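Local coordinates for protein putative hydrolase (Bacteroides ovatus, PDB 4HBS) that is of unknown function but folds as a five-bladed beta-propeller and is probably a hydrolase, perhaps acting on glycosidic bonds, at residues S74-F79 with Y158-A163; H134-K139 with E151-Y156; G317-M322 with L338-E343; H355-N360 with S374-C379. One frame throughout, in Å; residues are numbered along the deposited sequence.

Interaction 1: S74-F79 with Y158-A163; sequences SFNDSF and YWAGDA
The indole of Trp159 is met on one face by Asn76 and at its edge by Asp77. Asn76 CB sits over the five-membered ring, 3.8 Å from its centroid and 30° off the normal, a CH-pi contact, and the amide plane is turned 32° from the indole. At the edge, in the ring plane, Trp159 NE1 donates to Asp77 OD1 at 2.9 Å, reaching that oxygen from above the carboxylate plane; the other oxygen of Asp77 has its salt bridge with Arg96. Asn76 acts through its side-chain oxygen: Ala160 N donates to Asn76 OD1 at 2.8 Å, which fixes the amide beside the tryptophan. CG of Asn76, anti to the carbonyl carbon (chi1 -69°), lies 3.4 Å from Trp159 CD1. Ser74 OG packs on Ala160 CB at 3.2 Å. The contact is buried, its centre about 8 Å from that of the chain, where residues at and just after strand 71-75 meet strand 156-165 of a separate four-stranded antiparallel sheet, a junction between sheets near the middle of a five-bladed beta-propeller.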
loop_
_atom_site.group_PDB
_atom_site.type_symbol
_atom_site.label_atom_id
_atom_site.label_comp_id
_atom_site.label_asym_id
_atom_site.label_seq_id
_atom_site.Cartn_x
_atom_site.Cartn_y
_atom_site.Cartn_z
ATOM N N SER A 74 -3.046 6.999 0.345
ATOM C CA SER A 74 -3.123 7.034 -1.120
ATOM C C SER A 74 -3.777 5.765 -1.621
ATOM O O SER A 74 -3.574 4.689 -1.048
ATOM C CB SER A 74 -1.758 7.223 -1.770
ATOM O OG SER A 74 -0.878 6.135 -1.580
ATOM N N PHE A 75 -4.572 5.887 -2.685
ATOM C CA PHE A 75 -5.287 4.765 -3.275
ATOM C C PHE A 75 -5.037 4.720 -4.737
ATOM O O PHE A 75 -4.740 5.745 -5.353
ATOM C CB PHE A 75 -6.808 4.867 -3.021
ATOM C CG PHE A 75 -7.166 5.074 -1.568
ATOM C CD1 PHE A 75 -7.137 6.342 -1.005
ATOM C CD2 PHE A 75 -7.480 3.992 -0.747
ATOM C CE1 PHE A 75 -7.389 6.528 0.350
ATOM C CE2 PHE A 75 -7.729 4.185 0.618
ATOM C CZ PHE A 75 -7.690 5.456 1.153
ATOM N N ASN A 76 -5.198 3.523 -5.306
ATOM C CA ASN A 76 -5.069 3.249 -6.728
ATOM C C ASN A 76 -6.509 3.223 -7.236
ATOM O O ASN A 76 -7.305 4.063 -6.775
ATOM C CB ASN A 76 -4.268 1.941 -6.943
ATOM C CG ASN A 76 -2.804 2.050 -6.571
ATOM O OD1 ASN A 76 -2.236 3.134 -6.491
ATOM N ND2 ASN A 76 -2.158 0.923 -6.327
ATOM N N ASP A 77 -6.877 2.307 -8.153
ATOM C CA ASP A 77 -8.222 2.282 -8.708
ATOM C C ASP A 77 -9.258 2.198 -7.590
ATOM O O ASP A 77 -9.250 1.221 -6.848
ATOM C CB ASP A 77 -8.371 1.121 -9.682
ATOM C CG ASP A 77 -7.556 1.213 -10.952
ATOM O OD1 ASP A 77 -6.812 2.207 -11.116
ATOM O OD2 ASP A 77 -7.641 0.278 -11.780
ATOM N N SER A 78 -10.086 3.267 -7.409
ATOM C CA SER A 78 -11.095 3.337 -6.346
ATOM C C SER A 78 -12.452 3.786 -6.854
ATOM O O SER A 78 -12.515 4.624 -7.735
ATOM C CB SER A 78 -10.654 4.318 -5.263
ATOM O OG SER A 78 -9.484 3.898 -4.590
ATOM N N PHE A 79 -13.538 3.269 -6.238
ATOM C CA PHE A 79 -14.915 3.638 -6.556
ATOM C C PHE A 79 -15.342 4.848 -5.725
ATOM O O PHE A 79 -15.292 4.805 -4.500
ATOM C CB PHE A 79 -15.894 2.488 -6.277
ATOM C CG PHE A 79 -15.753 1.297 -7.177
ATOM C CD1 PHE A 79 -16.073 1.381 -8.523
ATOM C CD2 PHE A 79 -15.347 0.069 -6.672
ATOM C CE1 PHE A 79 -15.931 0.271 -9.362
ATOM C CE2 PHE A 79 -15.211 -1.040 -7.511
ATOM C CZ PHE A 79 -15.502 -0.931 -8.852
ATOM N N TYR A 158 -0.948 6.414 -13.218
ATOM C CA TYR A 158 -0.044 6.427 -12.085
ATOM C C TYR A 158 -0.655 5.647 -10.941
ATOM O O TYR A 158 -1.846 5.800 -10.670
ATOM C CB TYR A 158 0.231 7.880 -11.623
ATOM C CG TYR A 158 1.305 8.614 -12.409
ATOM C CD1 TYR A 158 2.584 8.077 -12.559
ATOM C CD2 TYR A 158 1.071 9.881 -12.930
ATOM C CE1 TYR A 158 3.579 8.751 -13.268
ATOM C CE2 TYR A 158 2.064 10.569 -13.631
ATOM C CZ TYR A 158 3.307 9.984 -13.827
ATOM O OH TYR A 158 4.288 10.635 -14.531
ATOM N N TRP A 159 0.152 4.836 -10.250
ATOM C CA TRP A 159 -0.292 4.142 -9.055
ATOM C C TRP A 159 0.720 4.451 -7.943
ATOM O O TRP A 159 1.881 4.763 -8.223
ATOM C CB TRP A 159 -0.493 2.645 -9.303
ATOM C CG TRP A 159 -1.812 2.279 -9.935
ATOM C CD1 TRP A 159 -2.989 2.971 -9.869
ATOM C CD2 TRP A 159 -2.079 1.111 -10.712
ATOM N NE1 TRP A 159 -3.974 2.298 -10.547
ATOM C CE2 TRP A 159 -3.450 1.140 -11.058
ATOM C CE3 TRP A 159 -1.310 -0.006 -11.091
ATOM C CZ2 TRP A 159 -4.065 0.090 -11.748
ATOM C CZ3 TRP A 159 -1.905 -1.007 -11.840
ATOM C CH2 TRP A 159 -3.265 -0.955 -12.159
ATOM N N ALA A 160 0.235 4.489 -6.695
ATOM C CA ALA A 160 1.008 4.915 -5.538
ATOM C C ALA A 160 2.280 4.148 -5.304
ATOM O O ALA A 160 2.306 2.930 -5.424
ATOM C CB ALA A 160 0.159 4.813 -4.285
ATOM N N GLY A 161 3.325 4.888 -4.973
ATOM C CA GLY A 161 4.596 4.376 -4.504
ATOM C C GLY A 161 4.632 4.822 -3.067
ATOM O O GLY A 161 3.647 5.403 -2.589
ATOM N N ASP A 162 5.712 4.572 -2.356
ATOM C CA ASP A 162 5.764 5.019 -0.959
ATOM C C ASP A 162 6.177 6.518 -0.920
ATOM O O ASP A 162 6.609 7.064 -1.938
ATOM C CB ASP A 162 6.725 4.132 -0.146
ATOM C CG ASP A 162 6.414 4.003 1.328
ATOM O OD1 ASP A 162 5.659 4.843 1.852
ATOM O OD2 ASP A 162 6.989 3.123 1.970
ATOM N N ALA A 163 6.003 7.178 0.231
ATOM C CA ALA A 163 6.333 8.595 0.367
ATOM C C ALA A 163 7.039 8.865 1.677
ATOM O O ALA A 163 6.862 8.112 2.649
ATOM C CB ALA A 163 5.069 9.428 0.281
#

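Interaction 2: H134-K139 with E151-Y156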
loop_
_atom_site.group_PDB
_atom_site.type_symbol
_atom_site.label_atom_id
_atom_site.label_comp_id
_atom_site.label_asym_id
_atom_site.label_seq_id
_atom_site.Cartn_x
_atom_site.Cartn_y
_atom_site.Cartn_z
ATOM N N HIS A 134 -6.565 11.694 -9.400
ATOM C CA HIS A 134 -5.823 12.751 -8.720
ATOM C C HIS A 134 -4.645 13.224 -9.575
ATOM O O HIS A 134 -4.539 14.429 -9.817
ATOM C CB HIS A 134 -5.350 12.315 -7.313
ATOM C CG HIS A 134 -4.197 13.107 -6.777
ATOM N ND1 HIS A 134 -4.372 14.371 -6.259
ATOM C CD2 HIS A 134 -2.887 12.784 -6.701
ATOM C CE1 HIS A 134 -3.175 14.777 -5.876
ATOM N NE2 HIS A 134 -2.248 13.856 -6.131
ATOM N N ILE A 135 -3.760 12.293 -10.023
ATOM C CA ILE A 135 -2.600 12.646 -10.840
ATOM C C ILE A 135 -2.666 11.821 -12.121
ATOM O O ILE A 135 -2.772 10.591 -12.095
ATOM C CB ILE A 135 -1.260 12.512 -10.072
ATOM C CG1 ILE A 135 -0.095 13.113 -10.884
ATOM C CG2 ILE A 135 -0.959 11.088 -9.668
ATOM C CD1 ILE A 135 1.139 13.401 -10.085
ATOM N N ARG A 136 -2.640 12.524 -13.241
ATOM C CA ARG A 136 -2.799 11.971 -14.573
ATOM C C ARG A 136 -1.443 11.777 -15.224
ATOM O O ARG A 136 -0.558 12.610 -15.033
ATOM C CB ARG A 136 -3.667 12.952 -15.411
ATOM C CG ARG A 136 -4.907 12.338 -15.956
ATOM C CD ARG A 136 -5.952 13.347 -16.379
ATOM N NE ARG A 136 -5.602 14.070 -17.610
ATOM C CZ ARG A 136 -5.680 13.586 -18.852
ATOM N NH1 ARG A 136 -6.085 12.343 -19.065
ATOM N NH2 ARG A 136 -5.356 14.349 -19.889
ATOM N N HIS A 137 -1.281 10.726 -16.033
ATOM C CA HIS A 137 -0.023 10.519 -16.728
ATOM C C HIS A 137 0.054 11.404 -18.000
ATOM O O HIS A 137 -0.852 11.355 -18.842
ATOM C CB HIS A 137 0.187 9.055 -17.110
ATOM C CG HIS A 137 1.607 8.788 -17.463
ATOM N ND1 HIS A 137 2.130 9.179 -18.670
ATOM C CD2 HIS A 137 2.596 8.271 -16.704
ATOM C CE1 HIS A 137 3.415 8.871 -18.619
ATOM N NE2 HIS A 137 3.737 8.321 -17.456
ATOM N N PRO A 138 1.174 12.134 -18.211
ATOM C CA PRO A 138 1.314 12.954 -19.427
ATOM C C PRO A 138 1.038 12.245 -20.755
ATOM O O PRO A 138 0.565 12.902 -21.675
ATOM C CB PRO A 138 2.771 13.380 -19.380
ATOM C CG PRO A 138 3.120 13.378 -17.961
ATOM C CD PRO A 138 2.339 12.297 -17.321
ATOM N N LYS A 139 1.346 10.930 -20.873
ATOM C CA LYS A 139 1.110 10.170 -22.111
ATOM C C LYS A 139 -0.386 9.823 -22.325
ATOM O O LYS A 139 -0.720 9.356 -23.410
ATOM C CB LYS A 139 1.928 8.857 -22.127
ATOM C CG LYS A 139 3.417 9.037 -22.379
ATOM C CD LYS A 139 4.185 7.689 -22.408
ATOM C CE LYS A 139 4.364 7.118 -23.807
ATOM N NZ LYS A 139 5.073 5.801 -23.796
ATOM N N GLU A 151 -14.652 11.142 -17.655
ATOM C CA GLU A 151 -14.081 9.930 -18.260
ATOM C C GLU A 151 -12.733 9.675 -17.567
ATOM O O GLU A 151 -12.022 10.634 -17.257
ATOM C CB GLU A 151 -13.877 10.049 -19.803
ATOM C CG GLU A 151 -15.065 10.444 -20.702
ATOM C CD GLU A 151 -16.446 9.855 -20.462
ATOM O OE1 GLU A 151 -16.540 8.646 -20.149
ATOM O OE2 GLU A 151 -17.441 10.592 -20.670
ATOM N N ILE A 152 -12.408 8.401 -17.266
ATOM C CA ILE A 152 -11.149 8.047 -16.603
ATOM C C ILE A 152 -10.196 7.376 -17.620
ATOM O O ILE A 152 -10.636 6.596 -18.469
ATOM C CB ILE A 152 -11.429 7.145 -15.398
ATOM C CG1 ILE A 152 -12.412 7.797 -14.391
ATOM C CG2 ILE A 152 -10.133 6.730 -14.730
ATOM C CD1 ILE A 152 -12.037 9.048 -13.836
ATOM N N ASP A 153 -8.885 7.672 -17.499
ATOM C CA ASP A 153 -7.828 7.144 -18.380
ATOM C C ASP A 153 -7.636 5.680 -18.228
ATOM O O ASP A 153 -7.479 5.200 -17.105
ATOM C CB ASP A 153 -6.475 7.796 -18.072
ATOM C CG ASP A 153 -6.480 9.271 -18.275
ATOM O OD1 ASP A 153 -6.792 9.710 -19.404
ATOM O OD2 ASP A 153 -6.244 9.996 -17.296
ATOM N N GLN A 154 -7.582 4.962 -19.357
ATOM C CA GLN A 154 -7.354 3.521 -19.357
ATOM C C GLN A 154 -6.054 3.152 -20.024
ATOM O O GLN A 154 -5.678 1.989 -19.926
ATOM C CB GLN A 154 -8.509 2.789 -20.055
ATOM C CG GLN A 154 -9.891 3.173 -19.562
ATOM C CD GLN A 154 -10.079 2.927 -18.101
ATOM O OE1 GLN A 154 -10.152 3.856 -17.306
ATOM N NE2 GLN A 154 -10.149 1.668 -17.704
ATOM N N ASP A 155 -5.338 4.126 -20.640
ATOM C CA ASP A 155 -4.113 3.875 -21.400
ATOM C C ASP A 155 -2.879 3.997 -20.525
ATOM O O ASP A 155 -2.216 2.983 -20.270
ATOM C CB ASP A 155 -4.001 4.806 -22.644
ATOM C CG ASP A 155 -4.331 6.300 -22.469
ATOM O OD1 ASP A 155 -4.810 6.689 -21.366
ATOM O OD2 ASP A 155 -4.111 7.073 -23.431
ATOM N N TYR A 156 -2.569 5.222 -20.060
ATOM C CA TYR A 156 -1.406 5.502 -19.221
ATOM C C TYR A 156 -1.888 6.035 -17.890
ATOM O O TYR A 156 -2.817 6.844 -17.858
ATOM C CB TYR A 156 -0.471 6.493 -19.928
ATOM C CG TYR A 156 0.005 5.944 -21.253
ATOM C CD1 TYR A 156 0.958 4.935 -21.307
ATOM C CD2 TYR A 156 -0.623 6.304 -22.444
ATOM C CE1 TYR A 156 1.341 4.362 -22.520
ATOM C CE2 TYR A 156 -0.255 5.731 -23.662
ATOM C CZ TYR A 156 0.733 4.763 -23.699
ATOM O OH TYR A 156 1.136 4.198 -24.891
HETATM O O HOH W 1 -3.787 8.967 -16.205
#
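A salt bridge, a CH-pi contact and a shared water join two loop segments on either side of helix 144-148, centred about 20 Å from the chain centre. Arg136 NH1 lies 2.7 Å from Asp153 OD1 and donates to the syn lone pair of Asp153 OD2 at 2.9 Å. The carboxylate lies at the guanidinium edge, the two planes nearly coplanar (25° apart). Water 1 ties the same carboxylate to the backbone: it accepts from His137 N and donates to Asp153 OD2 and Tyr156 O. Lys139 CB lies over one face of the Tyr156 ring in CH-pi contact, 3.9 Å from the centroid and 24° off the normal. His137 CG, anti to the backbone N (chi1 -164°), packs on Tyr156 CB at 4.0 Å, and the imidazole accepts at ND1 from Lys139 N at 2.9 Å, which holds its rotation. Arg213 binds Arg136 O and Arg96 binds Asp153 O. The result is a helix-containing excursion closed at its base, leading into strand 156-165, first of a four-stranded antiparallel propeller sheet.

Interaction 3: G317-M322 with L338-E343; sequences GRDVLM and LFTLPE
Arg318 and Leu341 meet through two hydrogen bonds where the strand pairing begins: Leu341 N donates to Arg318 O at 2.7 Å, and Arg318 NH1 donates to Leu341 O, also at 2.7 Å and nearly along the C=O axis. The guanidinium has Glu343 CB over one face and Thr340 CG2 over the other. An alanine in place of Arg318 would probably leave Leu341 O without its side-chain donor and open a gap between Thr340 and Glu343. Among the backbone bonds, Val320 N to Phe339 O at 2.8 Å is almost straight, and Leu338 N donates to Val320 O. On the face of Asp319 and Thr340, Thr340 OG1, anti to the carbonyl carbon (chi1 -53°), donates to Asp319 OD1 at 2.7 Å, on the anti side of the carboxylate and 34° out of its plane. On the face of Val320 and Phe339, Val320 CG2 stands over the phenyl ring, 4.3 Å from its centroid, and meets Leu341 CD1 at 3.8 Å; the selenomethionine Met322 CE touches Leu338 CD1. Strands 356-361 and 371-377 pack against this apolar side. With 168° between their directions, segments 319-322 and 338-340 run antiparallel within the hairpin 319-325/333-340 that ends a four-stranded propeller sheet.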
loop_
_atom_site.group_PDB
_atom_site.type_symbol
_atom_site.label_atom_id
_atom_site.label_comp_id
_atom_site.label_asym_id
_atom_site.label_seq_id
_atom_site.Cartn_x
_atom_site.Cartn_y
_atom_site.Cartn_z
ATOM N N GLY A 317 -0.828 -15.555 -2.412
ATOM C CA GLY A 317 -0.968 -16.454 -1.286
ATOM C C GLY A 317 -1.561 -15.728 -0.106
ATOM O O GLY A 317 -1.386 -14.517 0.038
ATOM N N ARG A 318 -2.304 -16.452 0.709
ATOM C CA ARG A 318 -2.924 -15.900 1.899
ATOM C C ARG A 318 -1.917 -15.884 3.026
ATOM O O ARG A 318 -2.147 -15.159 3.986
ATOM C CB ARG A 318 -4.179 -16.697 2.291
ATOM C CG ARG A 318 -5.243 -16.712 1.208
ATOM C CD ARG A 318 -6.536 -17.397 1.616
ATOM N NE ARG A 318 -6.400 -18.851 1.849
ATOM C CZ ARG A 318 -6.585 -19.494 3.017
ATOM N NH1 ARG A 318 -6.889 -18.817 4.128
ATOM N NH2 ARG A 318 -6.454 -20.817 3.082
ATOM N N ASP A 319 -0.793 -16.653 2.933
ATOM C CA ASP A 319 0.243 -16.633 3.986
ATOM C C ASP A 319 1.053 -15.318 3.940
ATOM O O ASP A 319 1.626 -14.993 2.904
ATOM C CB ASP A 319 1.206 -17.847 3.879
ATOM C CG ASP A 319 0.633 -19.208 4.281
ATOM O OD1 ASP A 319 -0.496 -19.244 4.826
ATOM O OD2 ASP A 319 1.328 -20.235 4.071
ATOM N N VAL A 320 1.058 -14.558 5.059
ATOM C CA VAL A 320 1.832 -13.317 5.213
ATOM C C VAL A 320 3.172 -13.732 5.772
ATOM O O VAL A 320 3.209 -14.287 6.871
ATOM C CB VAL A 320 1.110 -12.310 6.133
ATOM C CG1 VAL A 320 1.977 -11.075 6.382
ATOM C CG2 VAL A 320 -0.241 -11.927 5.541
ATOM N N LEU A 321 4.262 -13.506 5.023
ATOM C CA LEU A 321 5.605 -13.938 5.408
ATOM C C LEU A 321 6.401 -12.879 6.127
ATOM O O LEU A 321 6.174 -11.689 5.927
ATOM C CB LEU A 321 6.391 -14.349 4.161
ATOM C CG LEU A 321 5.716 -15.362 3.260
ATOM C CD1 LEU A 321 6.616 -15.713 2.111
ATOM C CD2 LEU A 321 5.299 -16.606 4.034
HETATM N N MSE A 322 7.381 -13.321 6.931
HETATM C CA MSE A 322 8.291 -12.431 7.629
HETATM C C MSE A 322 9.707 -12.983 7.567
HETATM O O MSE A 322 9.903 -14.184 7.770
HETATM C CB MSE A 322 7.875 -12.212 9.085
HETATM C CG MSE A 322 8.704 -11.110 9.768
HETATM SE SE MSE A 322 8.314 -10.827 11.625
HETATM C CE MSE A 322 6.804 -9.871 11.392
ATOM N N LEU A 338 3.762 -15.349 9.372
ATOM C CA LEU A 338 3.193 -14.493 10.415
ATOM C C LEU A 338 1.772 -14.943 10.703
ATOM O O LEU A 338 1.443 -15.266 11.846
ATOM C CB LEU A 338 3.243 -13.034 9.970
ATOM C CG LEU A 338 2.944 -11.991 11.014
ATOM C CD1 LEU A 338 3.947 -12.039 12.138
ATOM C CD2 LEU A 338 2.915 -10.598 10.385
ATOM N N PHE A 339 0.972 -15.072 9.650
ATOM C CA PHE A 339 -0.385 -15.598 9.725
ATOM C C PHE A 339 -0.949 -15.828 8.317
ATOM O O PHE A 339 -0.332 -15.426 7.333
ATOM C CB PHE A 339 -1.297 -14.676 10.540
ATOM C CG PHE A 339 -1.799 -13.433 9.848
ATOM C CD1 PHE A 339 -0.975 -12.326 9.691
ATOM C CD2 PHE A 339 -3.133 -13.320 9.465
ATOM C CE1 PHE A 339 -1.460 -11.152 9.107
ATOM C CE2 PHE A 339 -3.626 -12.129 8.928
ATOM C CZ PHE A 339 -2.788 -11.054 8.752
ATOM N N THR A 340 -2.110 -16.471 8.239
ATOM C CA THR A 340 -2.794 -16.780 6.985
ATOM C C THR A 340 -4.051 -15.951 6.883
ATOM O O THR A 340 -4.884 -16.004 7.780
ATOM C CB THR A 340 -3.099 -18.253 6.917
ATOM O OG1 THR A 340 -1.890 -18.969 7.161
ATOM C CG2 THR A 340 -3.652 -18.655 5.577
ATOM N N LEU A 341 -4.201 -15.190 5.798
ATOM C CA LEU A 341 -5.353 -14.311 5.615
ATOM C C LEU A 341 -6.608 -15.114 5.369
ATOM O O LEU A 341 -6.513 -16.191 4.797
ATOM C CB LEU A 341 -5.110 -13.340 4.461
ATOM C CG LEU A 341 -4.042 -12.292 4.755
ATOM C CD1 LEU A 341 -3.406 -11.763 3.481
ATOM C CD2 LEU A 341 -4.612 -11.175 5.578
ATOM N N PRO A 342 -7.796 -14.624 5.790
ATOM C CA PRO A 342 -9.025 -15.411 5.606
ATOM C C PRO A 342 -9.329 -15.833 4.178
ATOM O O PRO A 342 -9.008 -15.126 3.226
ATOM C CB PRO A 342 -10.124 -14.479 6.110
ATOM C CG PRO A 342 -9.459 -13.552 7.028
ATOM C CD PRO A 342 -8.066 -13.373 6.526
ATOM N N GLU A 343 -9.993 -16.986 4.048
ATOM C CA GLU A 343 -10.434 -17.539 2.767
ATOM C C GLU A 343 -11.785 -16.873 2.358
ATOM O O GLU A 343 -12.093 -16.778 1.162
ATOM C CB GLU A 343 -10.575 -19.062 2.938
ATOM C CG GLU A 343 -10.830 -19.873 1.677
ATOM C CD GLU A 343 -11.229 -21.307 1.980
ATOM O OE1 GLU A 343 -10.882 -21.802 3.079
ATOM O OE2 GLU A 343 -11.901 -21.933 1.127
#

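Interaction 4: H355-N360 with S374-C379. With GOL (glycerol), chain D.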
loop_
_atom_site.group_PDB
_atom_site.type_symbol
_atom_site.label_atom_id
_atom_site.label_comp_id
_atom_site.label_asym_id
_atom_site.label_seq_id
_atom_site.Cartn_x
_atom_site.Cartn_y
_atom_site.Cartn_z
ATOM N N HIS A 355 -8.689 -12.822 -5.525
ATOM C CA HIS A 355 -7.316 -12.614 -5.058
ATOM C C HIS A 355 -7.225 -11.700 -3.874
ATOM O O HIS A 355 -7.979 -10.745 -3.763
ATOM C CB HIS A 355 -6.450 -11.991 -6.170
ATOM C CG HIS A 355 -6.196 -12.892 -7.327
ATOM N ND1 HIS A 355 -6.248 -12.421 -8.626
ATOM C CD2 HIS A 355 -5.913 -14.216 -7.352
ATOM C CE1 HIS A 355 -5.982 -13.460 -9.403
ATOM N NE2 HIS A 355 -5.775 -14.566 -8.681
ATOM N N VAL A 356 -6.244 -11.958 -3.031
ATOM C CA VAL A 356 -5.896 -11.099 -1.929
ATOM C C VAL A 356 -4.505 -10.587 -2.317
ATOM O O VAL A 356 -3.673 -11.360 -2.804
ATOM C CB VAL A 356 -5.989 -11.738 -0.512
ATOM C CG1 VAL A 356 -5.364 -13.127 -0.452
ATOM C CG2 VAL A 356 -5.383 -10.821 0.532
ATOM N N TYR A 357 -4.293 -9.295 -2.234
ATOM C CA TYR A 357 -3.021 -8.731 -2.659
ATOM C C TYR A 357 -2.757 -7.443 -1.917
ATOM O O TYR A 357 -3.539 -7.083 -1.033
ATOM C CB TYR A 357 -3.018 -8.529 -4.184
ATOM C CG TYR A 357 -4.132 -7.644 -4.700
ATOM C CD1 TYR A 357 -5.419 -8.146 -4.892
ATOM C CD2 TYR A 357 -3.888 -6.325 -5.060
ATOM C CE1 TYR A 357 -6.448 -7.334 -5.354
ATOM C CE2 TYR A 357 -4.899 -5.512 -5.553
ATOM C CZ TYR A 357 -6.179 -6.024 -5.716
ATOM O OH TYR A 357 -7.183 -5.246 -6.241
HETATM N N MSE A 358 -1.612 -6.806 -2.190
HETATM C CA MSE A 358 -1.236 -5.562 -1.553
HETATM C C MSE A 358 -1.329 -5.660 -0.027
HETATM O O MSE A 358 -2.032 -4.875 0.624
HETATM C CB MSE A 358 -2.124 -4.437 -2.071
HETATM C CG MSE A 358 -1.455 -3.102 -2.020
HETATM SE SE MSE A 358 -0.222 -2.853 -3.471
HETATM C CE MSE A 358 -1.587 -2.596 -4.898
ATOM N N VAL A 359 -0.642 -6.646 0.539
ATOM C CA VAL A 359 -0.623 -6.807 1.986
ATOM C C VAL A 359 0.356 -5.757 2.470
ATOM O O VAL A 359 1.563 -5.908 2.270
ATOM C CB VAL A 359 -0.277 -8.238 2.417
ATOM C CG1 VAL A 359 -0.308 -8.362 3.928
ATOM C CG2 VAL A 359 -1.258 -9.223 1.792
ATOM N N ASN A 360 -0.195 -4.629 2.977
ATOM C CA ASN A 360 0.546 -3.445 3.395
ATOM C C ASN A 360 0.639 -3.307 4.872
ATOM O O ASN A 360 -0.247 -3.736 5.588
ATOM C CB ASN A 360 -0.100 -2.189 2.810
ATOM C CG ASN A 360 0.186 -2.019 1.336
ATOM O OD1 ASN A 360 1.005 -2.736 0.740
ATOM N ND2 ASN A 360 -0.466 -1.053 0.720
ATOM N N SER A 374 -3.058 -4.319 6.157
ATOM C CA SER A 374 -4.283 -4.138 5.384
ATOM C C SER A 374 -4.147 -4.868 4.072
ATOM O O SER A 374 -3.071 -4.850 3.482
ATOM C CB SER A 374 -4.572 -2.656 5.145
ATOM O OG SER A 374 -3.836 -2.106 4.064
ATOM N N THR A 375 -5.226 -5.506 3.610
ATOM C CA THR A 375 -5.240 -6.224 2.344
ATOM C C THR A 375 -6.001 -5.447 1.298
ATOM O O THR A 375 -6.525 -4.375 1.563
ATOM C CB THR A 375 -5.935 -7.571 2.527
ATOM O OG1 THR A 375 -7.309 -7.361 2.871
ATOM C CG2 THR A 375 -5.255 -8.442 3.533
ATOM N N ASN A 376 -6.000 -5.976 0.091
ATOM C CA ASN A 376 -6.824 -5.581 -1.037
ATOM C C ASN A 376 -7.407 -6.883 -1.521
ATOM O O ASN A 376 -6.684 -7.878 -1.484
ATOM C CB ASN A 376 -6.020 -4.893 -2.152
ATOM C CG ASN A 376 -5.471 -3.507 -1.911
ATOM O OD1 ASN A 376 -4.765 -2.985 -2.781
ATOM N ND2 ASN A 376 -5.771 -2.839 -0.787
ATOM N N THR A 377 -8.693 -6.918 -1.925
ATOM C CA THR A 377 -9.315 -8.144 -2.428
ATOM C C THR A 377 -10.037 -7.837 -3.708
ATOM O O THR A 377 -10.291 -6.681 -4.016
ATOM C CB THR A 377 -10.182 -8.826 -1.375
ATOM O OG1 THR A 377 -10.892 -7.837 -0.634
ATOM C CG2 THR A 377 -9.349 -9.675 -0.432
ATOM N N ASP A 378 -10.331 -8.896 -4.458
ATOM C CA ASP A 378 -10.858 -8.927 -5.830
ATOM C C ASP A 378 -11.947 -9.960 -5.987
ATOM O O ASP A 378 -11.808 -11.037 -5.406
ATOM C CB ASP A 378 -9.678 -9.470 -6.701
ATOM C CG ASP A 378 -9.151 -8.691 -7.847
ATOM O OD1 ASP A 378 -9.280 -7.458 -7.833
ATOM O OD2 ASP A 378 -8.461 -9.293 -8.687
ATOM N N CYS A 379 -12.913 -9.754 -6.900
ATOM C CA CYS A 379 -13.845 -10.828 -7.300
ATOM C C CYS A 379 -13.535 -11.126 -8.782
ATOM O O CYS A 379 -13.013 -10.245 -9.479
ATOM C CB CYS A 379 -15.304 -10.470 -7.054
ATOM S SG CYS A 379 -15.828 -8.920 -7.795
HETATM C C1 GOL D . -5.322 -6.512 -9.767
HETATM O O1 GOL D . -4.536 -5.364 -10.086
HETATM C C2 GOL D . -4.520 -7.781 -9.944
HETATM O O2 GOL D . -3.581 -7.933 -8.874
HETATM C C3 GOL D . -5.400 -9.007 -10.057
HETATM O O3 GOL D . -5.796 -9.501 -8.780
HETATM O O HOH W 2 -3.300 -2.485 1.242
#
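Tyr357 and Asn376 form an antiparallel hydrogen-bonded pair, with Tyr357 N to Asn376 O and Asn376 N to Tyr357 O both 2.9 Å. Asn360 and Ser374 make a second such pair, and the register slips by one residue between them, a beta bulge with the selenomethionine Met358 and Val359 set against Thr375. Water 2 bridges Met358 O and Ser374 OG, which also bonds His362 NE2. The Tyr357 ring carries Asn376 CB over one face, 3.7 Å from its centroid, and glycerol O2 over the centre of the other; the ring and amide planes are 84° apart. CG of Tyr357, between the backbone N and carbonyl carbon (chi1 58°), lies 4.2 Å from Asn376 CB. Asp59 bonds the tyrosine hydroxyl. An alanine in place of Tyr357 would probably leave Asp59 without that partner and open a gap between Asn376 CB and the glycerol. Two polar side chains bind the glycerol: His355 ND1 donates to glycerol O3 at 3.0 Å, which donates to Asp378 OD2 at 2.7 Å. The glycerol, probably from the crystallisation liquor, lies at the end of a bulged beta hairpin in an antiparallel sheet, consistent with a pocket of the five-bladed propeller.

Overall arrangement
Along the chain, interaction 2 is nested inside the loop closed by interaction 1, and interactions 3 and 4 follow in series. Interactions 1 and 2 have centres about 13 Å apart and touch where Tyr158 packs on His137. Interaction 1 also reaches interaction 4, about 14 Å away between centres, through Asn76 and Met358. Interactions 3 and 4, centres about 11 Å apart, are hairpins of consecutive sheets, and Leu341 and Val320 of the first pack on Val356, Val359 and Thr375 of the second. Interactions 2 and 3 lie on opposite sides of the chain centre, their centres about 33 Å apart. Packing thus runs from the outlying loops through the centre to the farther sheets, linking four propeller sheets.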